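Local atomic coordinates of periplasmic cell division protein (SufI) (Aquifex aeolicus, PDB entry 6SYY), a protein that probably oxidises substrates as a multicopper oxidase, passing electrons from a mononuclear copper to a trinuclear copper cluster where dioxygen is reduced. Residues Phe250-Gly255 against Ile301-Asp306; His451-His456 against Val481-Met486. All coordinates share one frame; numbering follows the deposited sequence.

Contact 1 of 2, residues Phe250-Gly255 against Ile301-Asp306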
ATOM      1  N   PHE A 250       1.380 -13.089   7.005  1.00 28.81           N
ATOM      2  CA  PHE A 250       2.268 -12.010   6.595  1.00 30.82           C
ATOM      3  C   PHE A 250       1.457 -10.952   5.864  1.00 29.20           C
ATOM      4  O   PHE A 250       0.753 -11.260   4.895  1.00 31.08           O
ATOM      5  CB  PHE A 250       3.405 -12.530   5.716  1.00 21.66           C
ATOM      6  CG  PHE A 250       4.281 -13.532   6.401  1.00 26.42           C
ATOM      7  CD1 PHE A 250       5.197 -13.128   7.359  1.00 24.30           C
ATOM      8  CD2 PHE A 250       4.186 -14.879   6.096  1.00 23.86           C
ATOM      9  CE1 PHE A 250       6.004 -14.050   7.999  1.00 51.45           C
ATOM     10  CE2 PHE A 250       4.989 -15.806   6.732  1.00 26.01           C
ATOM     11  CZ  PHE A 250       5.900 -15.392   7.684  1.00 35.17           C
ATOM     12  N   ARG A 251       1.547  -9.714   6.342  1.00 24.59           N
ATOM     13  CA  ARG A 251       0.906  -8.563   5.714  1.00 18.07           C
ATOM     14  C   ARG A 251       1.943  -7.902   4.822  1.00 17.44           C
ATOM     15  O   ARG A 251       2.758  -7.100   5.287  1.00 24.47           O
ATOM     16  CB  ARG A 251       0.370  -7.597   6.760  1.00 18.84           C
ATOM     17  CG  ARG A 251      -0.692  -8.208   7.639  1.00 23.04           C
ATOM     18  CD  ARG A 251      -1.038  -7.288   8.779  1.00 20.76           C
ATOM     19  NE  ARG A 251      -1.944  -7.934   9.721  1.00 27.28           N
ATOM     20  CZ  ARG A 251      -3.256  -7.733   9.754  1.00 49.14           C
ATOM     21  NH1 ARG A 251      -3.827  -6.895   8.895  1.00 30.23           N
ATOM     22  NH2 ARG A 251      -3.994  -8.369  10.650  1.00 24.06           N
ATOM     23  N   ILE A 252       1.922  -8.251   3.542  1.00 28.96           N
ATOM     24  CA  ILE A 252       2.919  -7.744   2.608  1.00 28.75           C
ATOM     25  C   ILE A 252       2.464  -6.383   2.103  1.00 39.16           C
ATOM     26  O   ILE A 252       1.368  -6.246   1.552  1.00 33.06           O
ATOM     27  CB  ILE A 252       3.143  -8.723   1.449  1.00 26.29           C
ATOM     28  CG1 ILE A 252       3.613 -10.077   1.989  1.00 21.60           C
ATOM     29  CG2 ILE A 252       4.147  -8.140   0.468  1.00 18.08           C
ATOM     30  CD1 ILE A 252       3.605 -11.174   0.963  1.00 16.99           C
ATOM     31  N   LEU A 253       3.299  -5.372   2.306  1.00 20.14           N
ATOM     32  CA  LEU A 253       3.030  -4.020   1.841  1.00 23.22           C
ATOM     33  C   LEU A 253       4.190  -3.597   0.957  1.00 30.49           C
ATOM     34  O   LEU A 253       5.335  -3.538   1.419  1.00 27.68           O
ATOM     35  CB  LEU A 253       2.856  -3.054   3.018  1.00 31.49           C
ATOM     36  CG  LEU A 253       2.421  -1.619   2.712  1.00 26.65           C
ATOM     37  CD1 LEU A 253       1.676  -1.047   3.904  1.00 54.71           C
ATOM     38  CD2 LEU A 253       3.603  -0.728   2.366  1.00 18.05           C
ATOM     39  N   ASN A 254       3.900  -3.320  -0.310  1.00 20.64           N
ATOM     40  CA  ASN A 254       4.917  -2.814  -1.226  1.00 16.97           C
ATOM     41  C   ASN A 254       5.049  -1.320  -0.983  1.00 41.16           C
ATOM     42  O   ASN A 254       4.207  -0.530  -1.420  1.00 26.20           O
ATOM     43  CB  ASN A 254       4.552  -3.113  -2.674  1.00 20.04           C
ATOM     44  CG  ASN A 254       5.658  -2.741  -3.639  1.00 26.54           C
ATOM     45  OD1 ASN A 254       6.547  -1.953  -3.312  1.00 26.33           O
ATOM     46  ND2 ASN A 254       5.607  -3.306  -4.840  1.00 18.14           N
ATOM     47  N   GLY A 255       6.107  -0.931  -0.275  1.00 27.95           N
ATOM     48  CA  GLY A 255       6.372   0.465   0.001  1.00 18.95           C
ATOM     49  C   GLY A 255       7.465   1.016  -0.886  1.00 22.43           C
ATOM     50  O   GLY A 255       8.124   1.997  -0.537  1.00 28.73           O
ATOM     51  N   ILE A 301      -1.043  -7.288   0.242  1.00 23.24           N
ATOM     52  CA  ILE A 301      -1.531  -8.659   0.135  1.00 19.10           C
ATOM     53  C   ILE A 301      -1.304  -9.339   1.480  1.00 33.12           C
ATOM     54  O   ILE A 301      -0.166  -9.416   1.957  1.00 28.67           O
ATOM     55  CB  ILE A 301      -0.826  -9.429  -0.995  1.00 23.05           C
ATOM     56  CG1 ILE A 301      -0.807  -8.605  -2.284  1.00 29.51           C
ATOM     57  CG2 ILE A 301      -1.509 -10.774  -1.238  1.00 17.97           C
ATOM     58  CD1 ILE A 301      -2.185  -8.316  -2.855  1.00 28.63           C
ATOM     59  N   ASP A 302      -2.387  -9.809   2.097  1.00 23.61           N
ATOM     60  CA  ASP A 302      -2.304 -10.636   3.295  1.00 26.58           C
ATOM     61  C   ASP A 302      -2.273 -12.103   2.886  1.00 26.49           C
ATOM     62  O   ASP A 302      -3.162 -12.569   2.163  1.00 30.97           O
ATOM     63  CB  ASP A 302      -3.493 -10.383   4.225  1.00 31.56           C
ATOM     64  CG  ASP A 302      -3.420  -9.036   4.923  1.00 48.77           C
ATOM     65  OD1 ASP A 302      -3.208  -8.013   4.239  1.00 54.16           O
ATOM     66  OD2 ASP A 302      -3.591  -9.003   6.161  1.00 53.39           O
ATOM     67  N   ILE A 303      -1.255 -12.828   3.347  1.00 27.97           N
ATOM     68  CA  ILE A 303      -1.119 -14.241   3.024  1.00 31.71           C
ATOM     69  C   ILE A 303      -0.997 -15.060   4.300  1.00 28.57           C
ATOM     70  O   ILE A 303      -0.545 -14.571   5.340  1.00 24.22           O
ATOM     71  CB  ILE A 303       0.087 -14.529   2.101  1.00 39.16           C
ATOM     72  CG1 ILE A 303       1.402 -14.187   2.811  1.00 23.58           C
ATOM     73  CG2 ILE A 303      -0.070 -13.794   0.768  1.00 31.11           C
ATOM     74  CD1 ILE A 303       2.642 -14.698   2.094  1.00 18.45           C
ATOM     75  N   LEU A 304      -1.421 -16.320   4.205  1.00 34.54           N
ATOM     76  CA  LEU A 304      -1.173 -17.339   5.217  1.00 28.89           C
ATOM     77  C   LEU A 304      -0.162 -18.330   4.664  1.00 25.66           C
ATOM     78  O   LEU A 304      -0.312 -18.810   3.536  1.00 23.53           O
ATOM     79  CB  LEU A 304      -2.458 -18.076   5.609  1.00 34.38           C
ATOM     80  CG  LEU A 304      -3.561 -17.351   6.388  1.00 27.15           C
ATOM     81  CD1 LEU A 304      -4.732 -18.289   6.632  1.00 24.50           C
ATOM     82  CD2 LEU A 304      -3.045 -16.780   7.703  1.00 27.48           C
ATOM     83  N   VAL A 305       0.869 -18.623   5.449  1.00 27.67           N
ATOM     84  CA  VAL A 305       1.896 -19.588   5.079  1.00 27.01           C
ATOM     85  C   VAL A 305       1.941 -20.647   6.170  1.00 38.28           C
ATOM     86  O   VAL A 305       2.129 -20.322   7.349  1.00 27.44           O
ATOM     87  CB  VAL A 305       3.271 -18.928   4.896  1.00 25.04           C
ATOM     88  CG1 VAL A 305       4.289 -19.955   4.436  1.00 28.27           C
ATOM     89  CG2 VAL A 305       3.180 -17.790   3.899  1.00 29.71           C
ATOM     90  N   ASP A 306       1.759 -21.905   5.782  1.00 24.99           N
ATOM     91  CA  ASP A 306       1.739 -23.010   6.736  1.00 23.45           C
ATOM     92  C   ASP A 306       3.124 -23.644   6.727  1.00 32.69           C
ATOM     93  O   ASP A 306       3.426 -24.515   5.912  1.00 30.89           O
ATOM     94  CB  ASP A 306       0.646 -24.013   6.389  1.00 27.35           C
ATOM     95  CG  ASP A 306       0.361 -24.977   7.528  1.00 33.95           C
ATOM     96  OD1 ASP A 306       1.221 -25.112   8.418  1.00 46.44           O
ATOM     97  OD2 ASP A 306      -0.721 -25.601   7.534  1.00 34.66           O
TER

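Contact 2 of 2, residues His451-His456 against Val481-Met486. With CU (copper (II) ion), chain B; CU (copper (II) ion), chain C.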
ATOM      1  N   HIS A 451       1.220   0.641 -14.848  1.00 26.45           N
ATOM      2  CA  HIS A 451       0.831   1.659 -13.880  1.00 23.57           C
ATOM      3  C   HIS A 451      -0.084   1.053 -12.826  1.00 25.87           C
ATOM      4  O   HIS A 451      -1.162   0.545 -13.158  1.00 27.76           O
ATOM      5  CB  HIS A 451       0.123   2.829 -14.564  1.00 29.08           C
ATOM      6  CG  HIS A 451       0.904   3.432 -15.686  1.00 26.32           C
ATOM      7  ND1 HIS A 451       1.983   4.263 -15.478  1.00 30.65           N
ATOM      8  CD2 HIS A 451       0.767   3.320 -17.029  1.00 34.06           C
ATOM      9  CE1 HIS A 451       2.477   4.638 -16.645  1.00 30.27           C
ATOM     10  NE2 HIS A 451       1.758   4.079 -17.602  1.00 33.86           N
ATOM     11  N   PRO A 452       0.304   1.081 -11.561  1.00 27.18           N
ATOM     12  CA  PRO A 452      -0.636   0.694 -10.503  1.00 20.92           C
ATOM     13  C   PRO A 452      -1.550   1.859 -10.158  1.00 27.34           C
ATOM     14  O   PRO A 452      -1.144   2.794  -9.461  1.00 29.53           O
ATOM     15  CB  PRO A 452       0.287   0.307  -9.341  1.00 26.10           C
ATOM     16  CG  PRO A 452       1.500   1.174  -9.536  1.00 31.02           C
ATOM     17  CD  PRO A 452       1.626   1.447 -11.026  1.00 38.58           C
ATOM     18  N   MET A 453      -2.780   1.823 -10.659  1.00 29.33           N
ATOM     19  CA  MET A 453      -3.690   2.957 -10.558  1.00 25.35           C
ATOM     20  C   MET A 453      -4.475   2.899  -9.255  1.00 24.71           C
ATOM     21  O   MET A 453      -5.080   1.873  -8.926  1.00 24.21           O
ATOM     22  CB  MET A 453      -4.640   2.991 -11.755  1.00 29.00           C
ATOM     23  CG  MET A 453      -3.941   3.217 -13.087  1.00 27.61           C
ATOM     24  SD  MET A 453      -3.004   4.762 -13.125  1.00 32.04           S
ATOM     25  CE  MET A 453      -4.295   5.955 -12.766  1.00 34.48           C
ATOM     26  N   HIS A 454      -4.473   4.009  -8.527  1.00 26.68           N
ATOM     27  CA  HIS A 454      -5.088   4.108  -7.213  1.00 17.86           C
ATOM     28  C   HIS A 454      -6.124   5.223  -7.227  1.00 34.06           C
ATOM     29  O   HIS A 454      -5.884   6.298  -7.787  1.00 30.55           O
ATOM     30  CB  HIS A 454      -4.010   4.364  -6.146  1.00 17.78           C
ATOM     31  CG  HIS A 454      -4.550   4.642  -4.778  1.00 30.11           C
ATOM     32  ND1 HIS A 454      -5.364   3.760  -4.102  1.00 34.95           N
ATOM     33  CD2 HIS A 454      -4.372   5.700  -3.950  1.00 34.97           C
ATOM     34  CE1 HIS A 454      -5.677   4.267  -2.922  1.00 34.13           C
ATOM     35  NE2 HIS A 454      -5.087   5.443  -2.805  1.00 29.12           N
ATOM     36  N   ILE A 455      -7.290   4.959  -6.641  1.00 24.01           N
ATOM     37  CA  ILE A 455      -8.295   5.986  -6.395  1.00 39.42           C
ATOM     38  C   ILE A 455      -8.436   6.156  -4.891  1.00 37.29           C
ATOM     39  O   ILE A 455      -8.343   5.184  -4.132  1.00 34.61           O
ATOM     40  CB  ILE A 455      -9.662   5.658  -7.033  1.00 37.73           C
ATOM     41  CG1 ILE A 455     -10.214   4.337  -6.498  1.00 54.14           C
ATOM     42  CG2 ILE A 455      -9.563   5.620  -8.546  1.00 30.99           C
ATOM     43  CD1 ILE A 455     -11.631   4.054  -6.943  1.00 60.72           C
ATOM     44  N   HIS A 456      -8.633   7.395  -4.462  1.00 26.20           N
ATOM     45  CA  HIS A 456      -8.957   7.685  -3.077  1.00 26.74           C
ATOM     46  C   HIS A 456     -10.467   7.603  -2.871  1.00 30.75           C
ATOM     47  O   HIS A 456     -11.248   7.610  -3.825  1.00 28.61           O
ATOM     48  CB  HIS A 456      -8.445   9.073  -2.677  1.00 25.41           C
ATOM     49  CG  HIS A 456      -6.952   9.203  -2.705  1.00 42.54           C
ATOM     50  ND1 HIS A 456      -6.280  10.185  -2.008  1.00 39.23           N
ATOM     51  CD2 HIS A 456      -6.003   8.484  -3.349  1.00 50.34           C
ATOM     52  CE1 HIS A 456      -4.981  10.062  -2.219  1.00 41.86           C
ATOM     53  NE2 HIS A 456      -4.787   9.038  -3.028  1.00 34.12           N
ATOM     54  N   VAL A 481      -4.935  -1.141  -8.580  1.00 24.42           N
ATOM     55  CA  VAL A 481      -4.994  -2.219  -9.565  1.00 19.16           C
ATOM     56  C   VAL A 481      -3.837  -2.072 -10.547  1.00 33.97           C
ATOM     57  O   VAL A 481      -3.577  -0.977 -11.056  1.00 32.47           O
ATOM     58  CB  VAL A 481      -6.347  -2.262 -10.303  1.00 25.35           C
ATOM     59  CG1 VAL A 481      -6.636  -0.945 -11.011  1.00 26.02           C
ATOM     60  CG2 VAL A 481      -6.381  -3.437 -11.289  1.00 20.06           C
ATOM     61  N   ILE A 482      -3.137  -3.179 -10.797  1.00 23.66           N
ATOM     62  CA  ILE A 482      -2.060  -3.198 -11.778  1.00 30.98           C
ATOM     63  C   ILE A 482      -2.657  -3.131 -13.173  1.00 33.29           C
ATOM     64  O   ILE A 482      -3.570  -3.896 -13.510  1.00 27.17           O
ATOM     65  CB  ILE A 482      -1.204  -4.465 -11.618  1.00 37.30           C
ATOM     66  CG1 ILE A 482      -0.515  -4.496 -10.254  1.00 30.04           C
ATOM     67  CG2 ILE A 482      -0.187  -4.573 -12.747  1.00 25.19           C
ATOM     68  CD1 ILE A 482       0.268  -5.764 -10.007  1.00 21.45           C
ATOM     69  N   VAL A 483      -2.139  -2.225 -13.996  1.00 29.00           N
ATOM     70  CA  VAL A 483      -2.554  -2.100 -15.389  1.00 24.27           C
ATOM     71  C   VAL A 483      -1.301  -2.253 -16.239  1.00 48.78           C
ATOM     72  O   VAL A 483      -0.492  -1.323 -16.336  1.00 26.89           O
ATOM     73  CB  VAL A 483      -3.263  -0.772 -15.669  1.00 26.45           C
ATOM     74  CG1 VAL A 483      -3.759  -0.732 -17.110  1.00 27.75           C
ATOM     75  CG2 VAL A 483      -4.416  -0.577 -14.690  1.00 20.71           C
ATOM     76  N   ALA A 484      -1.143  -3.423 -16.864  1.00 23.22           N
ATOM     77  CA  ALA A 484       0.064  -3.749 -17.609  1.00 31.56           C
ATOM     78  C   ALA A 484       0.121  -2.963 -18.918  1.00 24.78           C
ATOM     79  O   ALA A 484      -0.893  -2.426 -19.370  1.00 25.85           O
ATOM     80  CB  ALA A 484       0.112  -5.249 -17.895  1.00 28.94           C
ATOM     81  N   PRO A 485       1.298  -2.874 -19.544  1.00 48.19           N
ATOM     82  CA  PRO A 485       1.392  -2.190 -20.840  1.00 39.47           C
ATOM     83  C   PRO A 485       0.401  -2.759 -21.839  1.00 33.33           C
ATOM     84  O   PRO A 485       0.248  -3.974 -21.965  1.00 37.98           O
ATOM     85  CB  PRO A 485       2.838  -2.453 -21.273  1.00 34.04           C
ATOM     86  CG  PRO A 485       3.575  -2.615 -20.007  1.00 32.66           C
ATOM     87  CD  PRO A 485       2.625  -3.304 -19.064  1.00 28.86           C
ATOM     88  N   MET A 486      -0.294  -1.861 -22.538  1.00 47.89           N
ATOM     89  CA  MET A 486      -1.259  -2.212 -23.578  1.00 75.20           C
ATOM     90  C   MET A 486      -2.422  -3.045 -23.038  1.00 27.55           C
ATOM     91  O   MET A 486      -3.082  -3.760 -23.798  1.00 37.41           O
ATOM     92  CB  MET A 486      -0.576  -2.936 -24.749  1.00 36.35           C
ATOM     93  CG  MET A 486       0.606  -2.170 -25.343  1.00 43.65           C
ATOM     94  SD  MET A 486       0.201  -0.458 -25.777  1.00 80.64           S
ATOM     95  CE  MET A 486       1.775   0.134 -26.398  1.00 50.61           C
TER
HETATM   96 CU    CU B 701       2.343   5.296 -13.585  0.65 24.27          CU
HETATM   97 CU    CU C 702      -2.737   8.930  -3.141  0.60 34.80          CU

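Contact 1 of 2, residues Phe250-Gly255 against Ile301-Asp306
F250-I303, R251-D302 and I252-I301 are successive antiparallel pairs in a cupredoxin-like β domain, the middle one of this multicopper oxidase. Strand 247-254 is hydrogen-bonded to strand 200-208 along its other edge, and strand 300-306 continues the sheet toward strand 270-279. Four backbone bonds join the outer two pairs, among them F250 N to I303 O and I252 N to I301 O, each 2.9 Å. Between them, R251 and D302 form the non-hydrogen-bonded pair, where D302 CA lies 3.5 Å from F250 O in a CA-H...O contact.

The two faces illustrate how one strand pair can serve two chemistries. On the R251 side, D302 OD2 sits over one face of the guanidinium, 3.5 Å from R251 NH1, and the carboxylate plane stands 83° from that of the guanidinium. No N-H of R251 points at this oxygen, so the R251-D302 salt bridge rests on charge alone. Directed bonds come from elsewhere: T155 OG1 joins R251 NH1 to D302 OD1, D200 takes R251 NE, and R249 pairs with D302 OD2. Together they fix both buried polar groups.

The opposite face is apolar. I303 carries CG1 between its backbone N and carbonyl carbon (chi1 64°), which brings this branch to 3.9 Å from F250 CB and lets I303 CD1 meet I252 CD1 at 3.8 Å. F274 and I293 add to the packing around I303. Farther along, V305 approaches the phenyl ring at its edge, in plane, with V305 CG2 3.8 Å from F250 CD2.

Contact 2 of 2, residues His451-His456 against Val481-Met486
The flat groups around the H451-V483 pairing are three imidazoles that serve copper rather than the opposing strand. H451 holds the mononuclear type 1 copper through ND1, at 2.2 Å, a site completed by C509 and H514. The H454 ring presents its edge to a copper of the trinuclear cluster that lies in its plane, 3.7 Å from H454 CD2, while H454 NE2 joins H118 on another copper. H456 binds the first of these cluster coppers through NE2, at 2.1 Å, alongside H161 and H508. All three belong to the HXXHXH motif of multicopper oxidases.

Strand 480-483 flanks this motif in antiparallel fashion. H451 N to V483 O and V481 N to M453 O, both 3.0 Å, lie at the two ends of a four-bond set. The return bond from V483 N to H451 O, at 3.1 Å, is less straight, with the donor above the carbonyl plane. P452, which has no N-H to give, occupies the non-hydrogen-bonded position; its CA makes a CA-H...O contact of 3.4 Å with V481 O. On the other face, M453 rests CG on V483 CG2 at 4.1 Å, and bends at chi2 and chi3 (both -58°) lead its thioether end away from strand 480-483.

Second-shell bonds set the rings: T447 OG1 grips H451 NE2, the D479 carbonyl takes up H454 ND1, and D129 OD2 meets H456 ND1. As a worked case of backbone scaffolding, the chemistry implies a division of labour. Main-chain bonds and apolar contacts hold the strand from one side, while its histidines supply ligands to both copper sites; as in other multicopper oxidases, electrons probably pass between them through C509 and the flanking H508 and H510.

Contacts 1 and 2 are both buried antiparallel strand pairs, but they share no strand and belong to different parts of the multicopper oxidase fold. Their centres lie 20 Å apart and their nearest atoms about 8 Å, without touching; I482 of contact 2 nevertheless packs on A296 and E299, just ahead of 301-306, so the two neighbourhoods meet. In contact 1 both strands are flanked by further strands, and its polar face is satisfied by charges and a threonine hydroxyl. In contact 2, 481-486 includes part of an outermost strand, side-chain contacts between the segments are apolar and sparse, and each histidine turns one ring nitrogen to copper and the other to a hydrogen-bond partner in the protein.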